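Local coordinates for protein manganese-dependent ADP-ribose/CDP-alcohol diphosphatase (Danio rerio, PDB 2NXF) that probably hydrolyses ADP-ribose and CDP-alcohols such as CDP-choline to a nucleoside monophosphate and a second phosphorylated product, using a two-metal centre, at residues P4-G9 against F142-L147; E82-S87 against S109-S114; V195-G200 against A263-D268; V251-Q256 against C272-G277. One frame throughout, in Å; residues are numbered along the deposited sequence.

Overall arrangement
The calcineurin-like fold here stacks two mixed sheets, and contact 1 ties strand 6-11 of one to strand 142-146 of the other. Contact 2 lies on the surface, between helix 72-84 and the loop after helix 104-108, its centre about 17 Å from that of contact 1. Contact 3 is the one at the active site: it supplies H265 and H267 to the two zinc ions of the dinuclear centre, and its centre is about 22 Å from contact 1 and about 23 Å from contact 2. Contact 4 lies at the outer edge of the second sheet, on strand 270-273, its centre about 21 Å from contact 3 and 32 Å from contact 2.

Contact 1 (P4-G9 against F142-L147); sequences PVFTFG and FRFVLL
F144 is the bump of this contact: its CZ stands over the centre of the F8 ring, 3.6 Å above the plane, and F8 presents its flat face to it. The two rings make a T-shaped (edge-to-face) pair with centroids 5.0 Å apart and planes at 66°. F8 carries its CG between the backbone N and the carbonyl carbon (chi1 62°), which turns the ring's face to the incoming edge. F6 closes in beside it, and its CE2 touches the same F144 CZ at 3.8 Å, its ring nearly perpendicular to that of F144 but meeting it obliquely. The hollow is thus the corner between the F6 and F8 rings, and it receives the leading carbon of F144. A second, smaller fit lies at the start of the strands, where V5 lays its CG1 against F142 CE2 at 3.9 Å. A classic beta bulge, with V5 and F6 both facing L301, is consistent with both successive side chains being directed toward 142-147. The strands belong to different sheets, so this is the inter-sheet core of the metallophosphoesterase sandwich; F136 and F226 bring further rings to F144, and L301 packs on F142. Every touching atom across the contact is carbon, so the sheets are held together here by burial of apolar surface and the weak polarity of ring edge against ring face, and nothing charged takes part.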
loop_
_atom_site.group_PDB
_atom_site.type_symbol
_atom_site.label_atom_id
_atom_site.label_comp_id
_atom_site.label_asym_id
_atom_site.label_seq_id
_atom_site.Cartn_x
_atom_site.Cartn_y
_atom_site.Cartn_z
ATOM N N PRO A 4 3.382 22.705 -10.829
ATOM C CA PRO A 4 3.865 21.345 -10.487
ATOM C C PRO A 4 4.489 20.570 -11.647
ATOM O O PRO A 4 4.062 20.718 -12.798
ATOM C CB PRO A 4 2.610 20.618 -9.975
ATOM C CG PRO A 4 1.459 21.362 -10.491
ATOM C CD PRO A 4 1.905 22.765 -10.868
ATOM N N VAL A 5 5.518 19.787 -11.332
ATOM C CA VAL A 5 6.171 18.915 -12.297
ATOM C C VAL A 5 5.269 17.717 -12.611
ATOM O O VAL A 5 5.253 17.222 -13.745
ATOM C CB VAL A 5 7.542 18.413 -11.760
ATOM C CG1 VAL A 5 8.207 17.451 -12.739
ATOM C CG2 VAL A 5 8.468 19.588 -11.474
ATOM N N PHE A 6 4.539 17.242 -11.599
ATOM C CA PHE A 6 3.728 16.045 -11.739
ATOM C C PHE A 6 2.633 16.055 -10.682
ATOM O O PHE A 6 2.846 16.550 -9.578
ATOM C CB PHE A 6 4.612 14.797 -11.561
ATOM C CG PHE A 6 3.963 13.505 -12.001
ATOM C CD1 PHE A 6 3.775 13.224 -13.362
ATOM C CD2 PHE A 6 3.577 12.551 -11.062
ATOM C CE1 PHE A 6 3.183 11.996 -13.752
ATOM C CE2 PHE A 6 2.984 11.337 -11.449
ATOM C CZ PHE A 6 2.789 11.070 -12.801
ATOM N N THR A 7 1.478 15.492 -11.025
ATOM C CA THR A 7 0.295 15.530 -10.151
ATOM C C THR A 7 -0.350 14.151 -10.188
ATOM O O THR A 7 -0.586 13.609 -11.264
ATOM C CB THR A 7 -0.735 16.579 -10.671
ATOM O OG1 THR A 7 -0.156 17.898 -10.687
ATOM C CG2 THR A 7 -1.979 16.582 -9.799
ATOM N N PHE A 8 -0.618 13.558 -9.020
ATOM C CA PHE A 8 -1.191 12.201 -9.014
ATOM C C PHE A 8 -2.183 12.013 -7.877
ATOM O O PHE A 8 -2.029 12.621 -6.829
ATOM C CB PHE A 8 -0.115 11.115 -9.000
ATOM C CG PHE A 8 0.781 11.126 -7.779
ATOM C CD1 PHE A 8 0.611 10.194 -6.755
ATOM C CD2 PHE A 8 1.826 12.054 -7.684
ATOM C CE1 PHE A 8 1.462 10.190 -5.649
ATOM C CE2 PHE A 8 2.671 12.076 -6.578
ATOM C CZ PHE A 8 2.489 11.149 -5.564
ATOM N N GLY A 9 -3.202 11.191 -8.109
ATOM C CA GLY A 9 -4.156 10.844 -7.036
ATOM C C GLY A 9 -3.629 9.738 -6.126
ATOM O O GLY A 9 -2.829 8.915 -6.551
ATOM N N PHE A 142 12.146 12.519 -10.930
ATOM C CA PHE A 142 11.305 11.769 -9.975
ATOM C C PHE A 142 11.216 10.313 -10.329
ATOM O O PHE A 142 11.263 9.943 -11.518
ATOM C CB PHE A 142 9.894 12.366 -9.885
ATOM C CG PHE A 142 9.880 13.734 -9.291
ATOM C CD1 PHE A 142 9.886 13.891 -7.912
ATOM C CD2 PHE A 142 9.908 14.871 -10.105
ATOM C CE1 PHE A 142 9.917 15.164 -7.344
ATOM C CE2 PHE A 142 9.923 16.156 -9.542
ATOM C CZ PHE A 142 9.929 16.293 -8.164
ATOM N N ARG A 143 11.105 9.480 -9.298
ATOM C CA ARG A 143 11.017 8.041 -9.520
ATOM C C ARG A 143 9.995 7.470 -8.555
ATOM O O ARG A 143 9.970 7.878 -7.399
ATOM C CB ARG A 143 12.377 7.367 -9.347
ATOM C CG ARG A 143 12.318 5.883 -9.817
ATOM C CD ARG A 143 13.661 5.359 -10.189
ATOM N NE ARG A 143 14.260 6.177 -11.232
ATOM C CZ ARG A 143 14.134 5.950 -12.538
ATOM N NH1 ARG A 143 13.440 4.902 -12.987
ATOM N NH2 ARG A 143 14.711 6.765 -13.391
ATOM N N PHE A 144 9.129 6.583 -9.056
ATOM C CA PHE A 144 8.158 5.851 -8.224
ATOM C C PHE A 144 8.620 4.418 -8.095
ATOM O O PHE A 144 9.060 3.809 -9.082
ATOM C CB PHE A 144 6.771 5.812 -8.894
ATOM C CG PHE A 144 5.951 7.075 -8.736
ATOM C CD1 PHE A 144 6.530 8.281 -8.378
ATOM C CD2 PHE A 144 4.577 7.046 -8.990
ATOM C CE1 PHE A 144 5.725 9.453 -8.248
ATOM C CE2 PHE A 144 3.788 8.198 -8.860
ATOM C CZ PHE A 144 4.358 9.384 -8.486
ATOM N N VAL A 145 8.473 3.859 -6.895
ATOM C CA VAL A 145 8.819 2.464 -6.650
ATOM C C VAL A 145 7.616 1.852 -5.941
ATOM O O VAL A 145 7.160 2.389 -4.921
ATOM C CB VAL A 145 10.071 2.332 -5.739
ATOM C CG1 VAL A 145 10.397 0.850 -5.469
ATOM C CG2 VAL A 145 11.297 3.046 -6.364
ATOM N N LEU A 146 7.084 0.756 -6.477
ATOM C CA LEU A 146 5.991 0.041 -5.825
ATOM C C LEU A 146 6.572 -1.254 -5.304
ATOM O O LEU A 146 7.212 -1.993 -6.077
ATOM C CB LEU A 146 4.861 -0.298 -6.817
ATOM C CG LEU A 146 3.715 0.720 -6.935
ATOM C CD1 LEU A 146 4.220 1.938 -7.691
ATOM C CD2 LEU A 146 2.492 0.087 -7.641
ATOM N N LEU A 147 6.356 -1.507 -4.011
ATOM C CA LEU A 147 6.899 -2.691 -3.347
ATOM C C LEU A 147 5.825 -3.728 -3.079
ATOM O O LEU A 147 4.616 -3.400 -3.052
ATOM C CB LEU A 147 7.542 -2.294 -2.012
ATOM C CG LEU A 147 8.693 -1.277 -2.046
ATOM C CD1 LEU A 147 9.217 -1.050 -0.628
ATOM C CD2 LEU A 147 9.793 -1.760 -2.998
#

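Contact 2 (E82-S87 against S109-S114); sequences ELDACS and SSRLNS. With EOH (ethanol), chain G.
D84 and R111 face each other from two type I turns, their CA atoms 10.4 Å apart. D84 starts the turn D84-S87 on the last part of helix 72-84, where S87 N bonds back to D84 O and S87 takes a positive phi. R111 is the second residue of the turn S110-N113, in the loop after helix 104-108. That turn is reinforced by an ST turn, in which S110 OG accepts from L112 N at 3.0 Å; the same hydroxyl also bonds to L107 O. Across the surface between the two turns runs an end-on, two-pronged salt bridge, which ties the helix to the loop well away from the metal site. R111 NH2 donates a hydrogen bond to D84 OD1 at 2.7 Å, and R111 NH1 reaches D84 OD2 at 2.9 Å, both nearly straight and both on the syn side of the carboxylate. Guanidinium and carboxylate lie nearly coplanar, 23° apart. The arginine chain folds, bending at chi2 (-72°) and again at chi3, and so presents that edge, packing on M80 of the helix on the way. Beyond D84, C86 O takes a hydrogen bond from the hydroxyl of an ethanol, probably from the crystallisation liquor.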
loop_
_atom_site.group_PDB
_atom_site.type_symbol
_atom_site.label_atom_id
_atom_site.label_comp_id
_atom_site.label_asym_id
_atom_site.label_seq_id
_atom_site.Cartn_x
_atom_site.Cartn_y
_atom_site.Cartn_z
ATOM N N GLU A 82 -15.107 2.021 -11.855
ATOM C CA GLU A 82 -15.000 3.371 -11.274
ATOM C C GLU A 82 -13.663 4.010 -11.608
ATOM O O GLU A 82 -13.617 5.177 -11.988
ATOM C CB GLU A 82 -15.216 3.376 -9.754
ATOM C CG GLU A 82 -16.595 2.832 -9.321
ATOM C CD GLU A 82 -17.760 3.669 -9.808
ATOM O OE1 GLU A 82 -17.570 4.869 -10.119
ATOM O OE2 GLU A 82 -18.884 3.116 -9.890
ATOM N N LEU A 83 -12.586 3.239 -11.490
ATOM C CA LEU A 83 -11.243 3.763 -11.783
ATOM C C LEU A 83 -11.016 4.056 -13.261
ATOM O O LEU A 83 -10.342 5.030 -13.606
ATOM C CB LEU A 83 -10.158 2.834 -11.240
ATOM C CG LEU A 83 -9.927 2.967 -9.738
ATOM C CD1 LEU A 83 -9.103 1.778 -9.247
ATOM C CD2 LEU A 83 -9.227 4.278 -9.348
ATOM N N ASP A 84 -11.590 3.238 -14.141
ATOM C CA ASP A 84 -11.419 3.449 -15.589
ATOM C C ASP A 84 -11.976 4.792 -16.062
ATOM O O ASP A 84 -11.500 5.350 -17.057
ATOM C CB ASP A 84 -12.071 2.314 -16.378
ATOM C CG ASP A 84 -11.262 1.038 -16.347
ATOM O OD1 ASP A 84 -10.070 1.066 -15.976
ATOM O OD2 ASP A 84 -11.831 -0.018 -16.689
ATOM N N ALA A 85 -12.989 5.292 -15.357
ATOM C CA ALA A 85 -13.612 6.581 -15.663
ATOM C C ALA A 85 -12.638 7.754 -15.531
ATOM O O ALA A 85 -12.900 8.829 -16.072
ATOM C CB ALA A 85 -14.835 6.796 -14.772
ATOM N N CYS A 86 -11.522 7.552 -14.818
ATOM C CA CYS A 86 -10.529 8.615 -14.625
ATOM C C CYS A 86 -9.691 8.875 -15.879
ATOM O O CYS A 86 -9.089 9.946 -16.018
ATOM C CB CYS A 86 -9.612 8.302 -13.441
ATOM S SG CYS A 86 -8.961 9.778 -12.610
ATOM N N SER A 87 -9.638 7.886 -16.777
ATOM C CA SER A 87 -8.928 8.008 -18.065
ATOM C C SER A 87 -7.410 8.243 -17.991
ATOM O O SER A 87 -6.824 8.791 -18.926
ATOM C CB SER A 87 -9.583 9.083 -18.950
ATOM O OG SER A 87 -10.977 8.864 -19.087
ATOM N N SER A 109 -2.454 -11.924 -14.081
ATOM C CA SER A 109 -3.237 -11.901 -15.322
ATOM C C SER A 109 -4.384 -10.880 -15.285
ATOM O O SER A 109 -5.131 -10.745 -16.266
ATOM C CB SER A 109 -3.792 -13.304 -15.632
ATOM O OG SER A 109 -4.863 -13.595 -14.747
ATOM N N SER A 110 -4.521 -10.175 -14.160
ATOM C CA SER A 110 -5.682 -9.309 -13.910
ATOM C C SER A 110 -5.424 -7.828 -14.218
ATOM O O SER A 110 -4.291 -7.431 -14.484
ATOM C CB SER A 110 -6.118 -9.421 -12.451
ATOM O OG SER A 110 -5.272 -8.628 -11.607
ATOM N N ARG A 111 -6.483 -7.024 -14.117
ATOM C CA ARG A 111 -6.390 -5.563 -14.257
ATOM C C ARG A 111 -5.544 -4.934 -13.138
ATOM O O ARG A 111 -5.128 -3.770 -13.258
ATOM C CB ARG A 111 -7.785 -4.912 -14.240
ATOM C CG ARG A 111 -8.716 -5.277 -15.424
ATOM C CD ARG A 111 -8.318 -4.659 -16.749
ATOM N NE ARG A 111 -7.985 -3.228 -16.715
ATOM C CZ ARG A 111 -8.855 -2.215 -16.629
ATOM N NH1 ARG A 111 -10.161 -2.430 -16.511
ATOM N NH2 ARG A 111 -8.397 -0.965 -16.634
ATOM N N LEU A 112 -5.293 -5.687 -12.059
ATOM C CA LEU A 112 -4.482 -5.167 -10.942
ATOM C C LEU A 112 -2.967 -5.244 -11.174
ATOM O O LEU A 112 -2.188 -4.770 -10.335
ATOM C CB LEU A 112 -4.829 -5.861 -9.615
ATOM C CG LEU A 112 -6.276 -5.641 -9.149
ATOM C CD1 LEU A 112 -6.531 -6.483 -7.879
ATOM C CD2 LEU A 112 -6.533 -4.187 -8.852
ATOM N N ASN A 113 -2.556 -5.857 -12.280
ATOM C CA ASN A 113 -1.147 -5.870 -12.643
ATOM C C ASN A 113 -0.855 -4.611 -13.463
ATOM O O ASN A 113 -1.078 -4.570 -14.686
ATOM C CB ASN A 113 -0.792 -7.148 -13.412
ATOM C CG ASN A 113 0.662 -7.163 -13.884
ATOM O OD1 ASN A 113 1.420 -6.212 -13.635
ATOM N ND2 ASN A 113 1.057 -8.233 -14.565
ATOM N N SER A 114 -0.334 -3.589 -12.790
ATOM C CA SER A 114 0.016 -2.337 -13.459
ATOM C C SER A 114 1.508 -2.235 -13.800
ATOM O O SER A 114 1.980 -1.184 -14.231
ATOM C CB SER A 114 -0.420 -1.148 -12.600
ATOM O OG SER A 114 0.039 -1.291 -11.270
HETATM C C1 EOH G . -7.453 12.754 -15.565
HETATM C C2 EOH G . -6.439 13.566 -16.374
HETATM O O EOH G . -8.631 12.495 -16.315
#

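Contact 3 (V195-G200 against A263-D268); sequences VKFNGG and AGHDHD. With ZN (zinc ion), chain C; ZN (zinc ion), chain B.
The F197 ring has V195 CG2 over one face, 3.4 Å above its centre, while H265 comes in at its edge, with H265 NE2 3.6 Å from F197 CD1. The two rings meet rim to rim, and neither covers the other. N198 reaches across obliquely, its amide plane turned 65° from the imidazole: N198 OD1 accepts a hydrogen bond from H265 NE2 at 2.7 Å, nearly in line with the C=O, although the bond is bent at the hydrogen (131°) and the oxygen sits 32° out of the imidazole plane. This second-shell grip helps fix the turn of the histidine and commits NE2 as a donor, leaving ND1 for zinc, which it binds at 2.2 Å. N198 is itself steadied, its ND2 giving hydrogen bonds to R193 O and I239 O. With an alanine in place of N198, H265 NE2 is likely to lose its acceptor and the ring one of the contacts that set its rotation. G264-H267 is the GHxH motif of the calcineurin-like phosphoesterases: H267 NE2 holds the second zinc of the dinuclear pair, and a water bridges the two metals at 2.1 Å from each zinc while donating to H265 O. D60 binds both ions; N96 and H228 complete the protein ligands of the H265 zinc, D13 and Q15 those of its partner. Segment 263-268 forms the loop leaving strand 258-263, and segment 195-200 lies between helices 162-174 and 203-219, with F197 leaning on N96 and Y100 of helix 96-101.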
loop_
_atom_site.group_PDB
_atom_site.type_symbol
_atom_site.label_atom_id
_atom_site.label_comp_id
_atom_site.label_asym_id
_atom_site.label_seq_id
_atom_site.Cartn_x
_atom_site.Cartn_y
_atom_site.Cartn_z
ATOM N N VAL A 195 1.809 -11.304 12.558
ATOM C CA VAL A 195 0.484 -11.856 12.320
ATOM C C VAL A 195 0.360 -12.205 10.840
ATOM O O VAL A 195 1.093 -11.659 10.007
ATOM C CB VAL A 195 -0.655 -10.856 12.700
ATOM C CG1 VAL A 195 -0.736 -10.720 14.215
ATOM C CG2 VAL A 195 -0.450 -9.489 12.038
ATOM N N LYS A 196 -0.571 -13.108 10.544
ATOM C CA LYS A 196 -0.794 -13.685 9.221
ATOM C C LYS A 196 -1.244 -12.642 8.191
ATOM O O LYS A 196 -1.028 -12.813 6.979
ATOM C CB LYS A 196 -1.855 -14.788 9.369
ATOM C CG LYS A 196 -2.126 -15.638 8.163
ATOM C CD LYS A 196 -3.183 -16.686 8.513
ATOM C CE LYS A 196 -3.829 -17.247 7.266
ATOM N NZ LYS A 196 -4.739 -18.401 7.576
ATOM N N PHE A 197 -1.867 -11.555 8.662
ATOM C CA PHE A 197 -2.321 -10.523 7.721
ATOM C C PHE A 197 -1.230 -9.510 7.330
ATOM O O PHE A 197 -1.498 -8.583 6.578
ATOM C CB PHE A 197 -3.605 -9.840 8.201
ATOM C CG PHE A 197 -3.508 -9.147 9.539
ATOM C CD1 PHE A 197 -2.989 -7.842 9.633
ATOM C CD2 PHE A 197 -4.027 -9.752 10.694
ATOM C CE1 PHE A 197 -2.958 -7.153 10.863
ATOM C CE2 PHE A 197 -4.007 -9.069 11.944
ATOM C CZ PHE A 197 -3.479 -7.783 12.026
ATOM N N ASN A 198 -0.018 -9.702 7.862
ATOM C CA ASN A 198 1.148 -8.947 7.441
ATOM C C ASN A 198 2.121 -9.804 6.633
ATOM O O ASN A 198 1.855 -10.968 6.325
ATOM C CB ASN A 198 1.854 -8.300 8.642
ATOM C CG ASN A 198 1.006 -7.250 9.308
ATOM O OD1 ASN A 198 0.107 -6.658 8.682
ATOM N ND2 ASN A 198 1.295 -6.978 10.576
ATOM N N GLY A 199 3.251 -9.210 6.298
ATOM C CA GLY A 199 4.247 -9.870 5.487
ATOM C C GLY A 199 5.512 -9.057 5.512
ATOM O O GLY A 199 5.591 -8.023 6.184
ATOM N N GLY A 200 6.503 -9.543 4.780
ATOM C CA GLY A 200 7.763 -8.841 4.682
ATOM C C GLY A 200 8.345 -8.812 3.281
ATOM O O GLY A 200 7.758 -9.342 2.318
ATOM N N ALA A 263 2.064 4.327 2.508
ATOM C CA ALA A 263 1.469 3.017 2.724
ATOM C C ALA A 263 -0.011 3.132 3.061
ATOM O O ALA A 263 -0.500 4.226 3.322
ATOM C CB ALA A 263 2.210 2.287 3.854
ATOM N N GLY A 264 -0.708 1.998 3.049
ATOM C CA GLY A 264 -2.106 1.934 3.505
ATOM C C GLY A 264 -2.111 0.999 4.706
ATOM O O GLY A 264 -1.246 1.101 5.602
ATOM N N HIS A 265 -3.091 0.092 4.726
ATOM C CA HIS A 265 -3.199 -1.012 5.710
ATOM C C HIS A 265 -3.698 -0.583 7.074
ATOM O O HIS A 265 -4.658 -1.167 7.582
ATOM C CB HIS A 265 -1.891 -1.830 5.814
ATOM C CG HIS A 265 -2.027 -3.155 6.521
ATOM N ND1 HIS A 265 -2.843 -4.173 6.070
ATOM C CD2 HIS A 265 -1.363 -3.655 7.592
ATOM C CE1 HIS A 265 -2.693 -5.237 6.842
ATOM N NE2 HIS A 265 -1.805 -4.947 7.786
ATOM N N ASP A 266 -3.053 0.408 7.691
ATOM C CA ASP A 266 -3.558 0.924 8.967
ATOM C C ASP A 266 -4.626 1.958 8.631
ATOM O O ASP A 266 -4.299 3.101 8.275
ATOM C CB ASP A 266 -2.416 1.562 9.782
ATOM C CG ASP A 266 -2.865 2.102 11.118
ATOM O OD1 ASP A 266 -4.087 2.129 11.401
ATOM O OD2 ASP A 266 -1.981 2.480 11.925
ATOM N N HIS A 267 -5.897 1.560 8.747
ATOM C CA HIS A 267 -7.005 2.411 8.267
ATOM C C HIS A 267 -7.134 3.711 9.052
ATOM O O HIS A 267 -7.773 4.637 8.584
ATOM C CB HIS A 267 -8.341 1.659 8.338
ATOM C CG HIS A 267 -8.362 0.394 7.531
ATOM N ND1 HIS A 267 -9.207 -0.656 7.824
ATOM C CD2 HIS A 267 -7.651 0.019 6.438
ATOM C CE1 HIS A 267 -9.006 -1.631 6.949
ATOM N NE2 HIS A 267 -8.067 -1.249 6.098
ATOM N N ASP A 268 -6.557 3.758 10.259
ATOM C CA ASP A 268 -6.545 4.976 11.075
ATOM C C ASP A 268 -5.593 6.039 10.524
ATOM O O ASP A 268 -5.714 7.225 10.882
ATOM C CB ASP A 268 -6.110 4.645 12.499
ATOM C CG ASP A 268 -7.227 4.032 13.341
ATOM O OD1 ASP A 268 -8.375 3.884 12.860
ATOM O OD2 ASP A 268 -6.950 3.734 14.523
HETATM ZN ZN ZN C . -4.483 -4.422 4.559
HETATM ZN ZN ZN B . -7.330 -2.717 4.565
HETATM O O HOH W 1 -5.587 -3.031 5.772
#

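Contact 4 (V251-Q256 against C272-G277); sequences VLRSHQ and CTDSSG
R253 lays the edge of its guanidinium against D274, side-on, with NE and NH2 each taking one carboxylate oxygen. R253 NH2 gives a nearly straight bond to D274 OD1 at 2.7 Å. R253 NE reaches D274 OD2 at 3.2 Å, with a weak second branch to OD1. Both oxygens are approached on the syn side, but NE is well tilted out of the carboxylate plane, and the two flat groups are turned 31° from each other. The arginine arrives there with its chain stretched out from CG to NE (chi2 170°), and its CG passes S276 CB at 4.3 Å. D274 is buried, yet each of its oxygens has a second donor: H232 NE2 serves OD1, and S276 N bonds to D274 OD2 at 2.9 Å, from the face opposite to the one R253 NE tilts toward. That last bond closes an Asx turn, set within the type I turn D274-G277, and together they shape the loop of the beta hairpin joining strands 270-273 and 279-282. G277 N closes the turn onto D274 O, at backbone angles where a CB would run into S276 O. An asparagine at D274 would probably leave R253 without this opposite charge and put an NH2 group where R253, H232 or S276 N now finds an acceptor. R253 NH1 is paired separately with E246 of helix 245-253, while C272, on the strand leading into the turn, is disulfide-bonded to C234.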
loop_
_atom_site.group_PDB
_atom_site.type_symbol
_atom_site.label_atom_id
_atom_site.label_comp_id
_atom_site.label_asym_id
_atom_site.label_seq_id
_atom_site.Cartn_x
_atom_site.Cartn_y
_atom_site.Cartn_z
ATOM N N VAL A 251 17.627 0.428 4.817
ATOM C CA VAL A 251 17.847 0.771 3.406
ATOM C C VAL A 251 17.497 2.248 3.144
ATOM O O VAL A 251 18.324 2.991 2.609
ATOM C CB VAL A 251 17.058 -0.155 2.447
ATOM C CG1 VAL A 251 17.155 0.344 0.990
ATOM C CG2 VAL A 251 17.593 -1.590 2.553
ATOM N N LEU A 252 16.320 2.679 3.584
ATOM C CA LEU A 252 15.871 4.053 3.317
ATOM C C LEU A 252 16.825 5.084 3.892
ATOM O O LEU A 252 17.114 6.100 3.242
ATOM C CB LEU A 252 14.477 4.291 3.882
ATOM C CG LEU A 252 13.369 3.354 3.401
ATOM C CD1 LEU A 252 12.051 3.739 4.076
ATOM C CD2 LEU A 252 13.260 3.352 1.862
ATOM N N ARG A 253 17.307 4.822 5.107
ATOM C CA ARG A 253 18.188 5.764 5.818
ATOM C C ARG A 253 19.565 5.930 5.162
ATOM O O ARG A 253 20.282 6.895 5.448
ATOM C CB ARG A 253 18.332 5.355 7.283
ATOM C CG ARG A 253 17.023 5.531 8.053
ATOM C CD ARG A 253 17.078 4.904 9.435
ATOM N NE ARG A 253 15.871 5.231 10.200
ATOM C CZ ARG A 253 15.390 4.490 11.197
ATOM N NH1 ARG A 253 15.998 3.361 11.543
ATOM N NH2 ARG A 253 14.300 4.881 11.846
ATOM N N SER A 254 19.913 4.985 4.287
ATOM C CA SER A 254 21.161 4.992 3.524
ATOM C C SER A 254 21.130 5.893 2.292
ATOM O O SER A 254 22.163 6.084 1.641
ATOM C CB SER A 254 21.466 3.562 3.059
ATOM O OG SER A 254 21.831 2.768 4.179
ATOM N N HIS A 255 19.955 6.428 1.955
ATOM C CA HIS A 255 19.779 7.106 0.672
ATOM C C HIS A 255 19.063 8.444 0.768
ATOM O O HIS A 255 17.871 8.495 1.113
ATOM C CB HIS A 255 19.018 6.189 -0.290
ATOM C CG HIS A 255 19.743 4.917 -0.587
ATOM N ND1 HIS A 255 20.827 4.864 -1.433
ATOM C CD2 HIS A 255 19.545 3.650 -0.144
ATOM C CE1 HIS A 255 21.276 3.620 -1.494
ATOM N NE2 HIS A 255 20.504 2.863 -0.733
ATOM N N GLN A 256 19.786 9.508 0.398
ATOM C CA GLN A 256 19.206 10.851 0.397
ATOM C C GLN A 256 18.113 11.065 -0.651
ATOM O O GLN A 256 17.319 12.016 -0.539
ATOM C CB GLN A 256 20.292 11.933 0.309
ATOM C CG GLN A 256 21.036 12.123 1.629
ATOM C CD GLN A 256 21.327 13.583 1.959
ATOM O OE1 GLN A 256 22.484 14.003 1.976
ATOM N NE2 GLN A 256 20.272 14.363 2.227
ATOM N N CYS A 272 4.832 10.694 9.930
ATOM C CA CYS A 272 5.961 11.217 10.703
ATOM C C CYS A 272 7.142 11.419 9.778
ATOM O O CYS A 272 7.180 10.873 8.687
ATOM C CB CYS A 272 6.366 10.253 11.814
ATOM S SG CYS A 272 6.874 8.661 11.174
ATOM N N THR A 273 8.104 12.209 10.241
ATOM C CA THR A 273 9.358 12.392 9.531
ATOM C C THR A 273 10.412 11.577 10.273
ATOM O O THR A 273 10.547 11.706 11.503
ATOM C CB THR A 273 9.758 13.878 9.531
ATOM O OG1 THR A 273 8.626 14.664 9.130
ATOM C CG2 THR A 273 10.918 14.125 8.580
ATOM N N ASP A 274 11.150 10.740 9.543
ATOM C CA ASP A 274 12.259 9.999 10.139
ATOM C C ASP A 274 13.401 10.967 10.474
ATOM O O ASP A 274 13.460 12.061 9.918
ATOM C CB ASP A 274 12.775 8.908 9.196
ATOM C CG ASP A 274 13.813 8.030 9.865
ATOM O OD1 ASP A 274 13.412 7.185 10.689
ATOM O OD2 ASP A 274 15.032 8.217 9.619
ATOM N N SER A 275 14.311 10.565 11.363
ATOM C CA SER A 275 15.493 11.392 11.653
ATOM C C SER A 275 16.331 11.708 10.397
ATOM O O SER A 275 17.030 12.726 10.360
ATOM C CB SER A 275 16.368 10.780 12.765
ATOM O OG SER A 275 16.803 9.471 12.424
ATOM N N SER A 276 16.237 10.847 9.380
ATOM C CA SER A 276 16.882 11.063 8.073
ATOM C C SER A 276 16.258 12.208 7.262
ATOM O O SER A 276 16.890 12.720 6.335
ATOM C CB SER A 276 16.836 9.783 7.230
ATOM O OG SER A 276 15.517 9.547 6.718
ATOM N N GLY A 277 15.025 12.595 7.595
ATOM C CA GLY A 277 14.292 13.617 6.835
ATOM C C GLY A 277 13.219 13.040 5.914
ATOM O O GLY A 277 12.348 13.770 5.430
#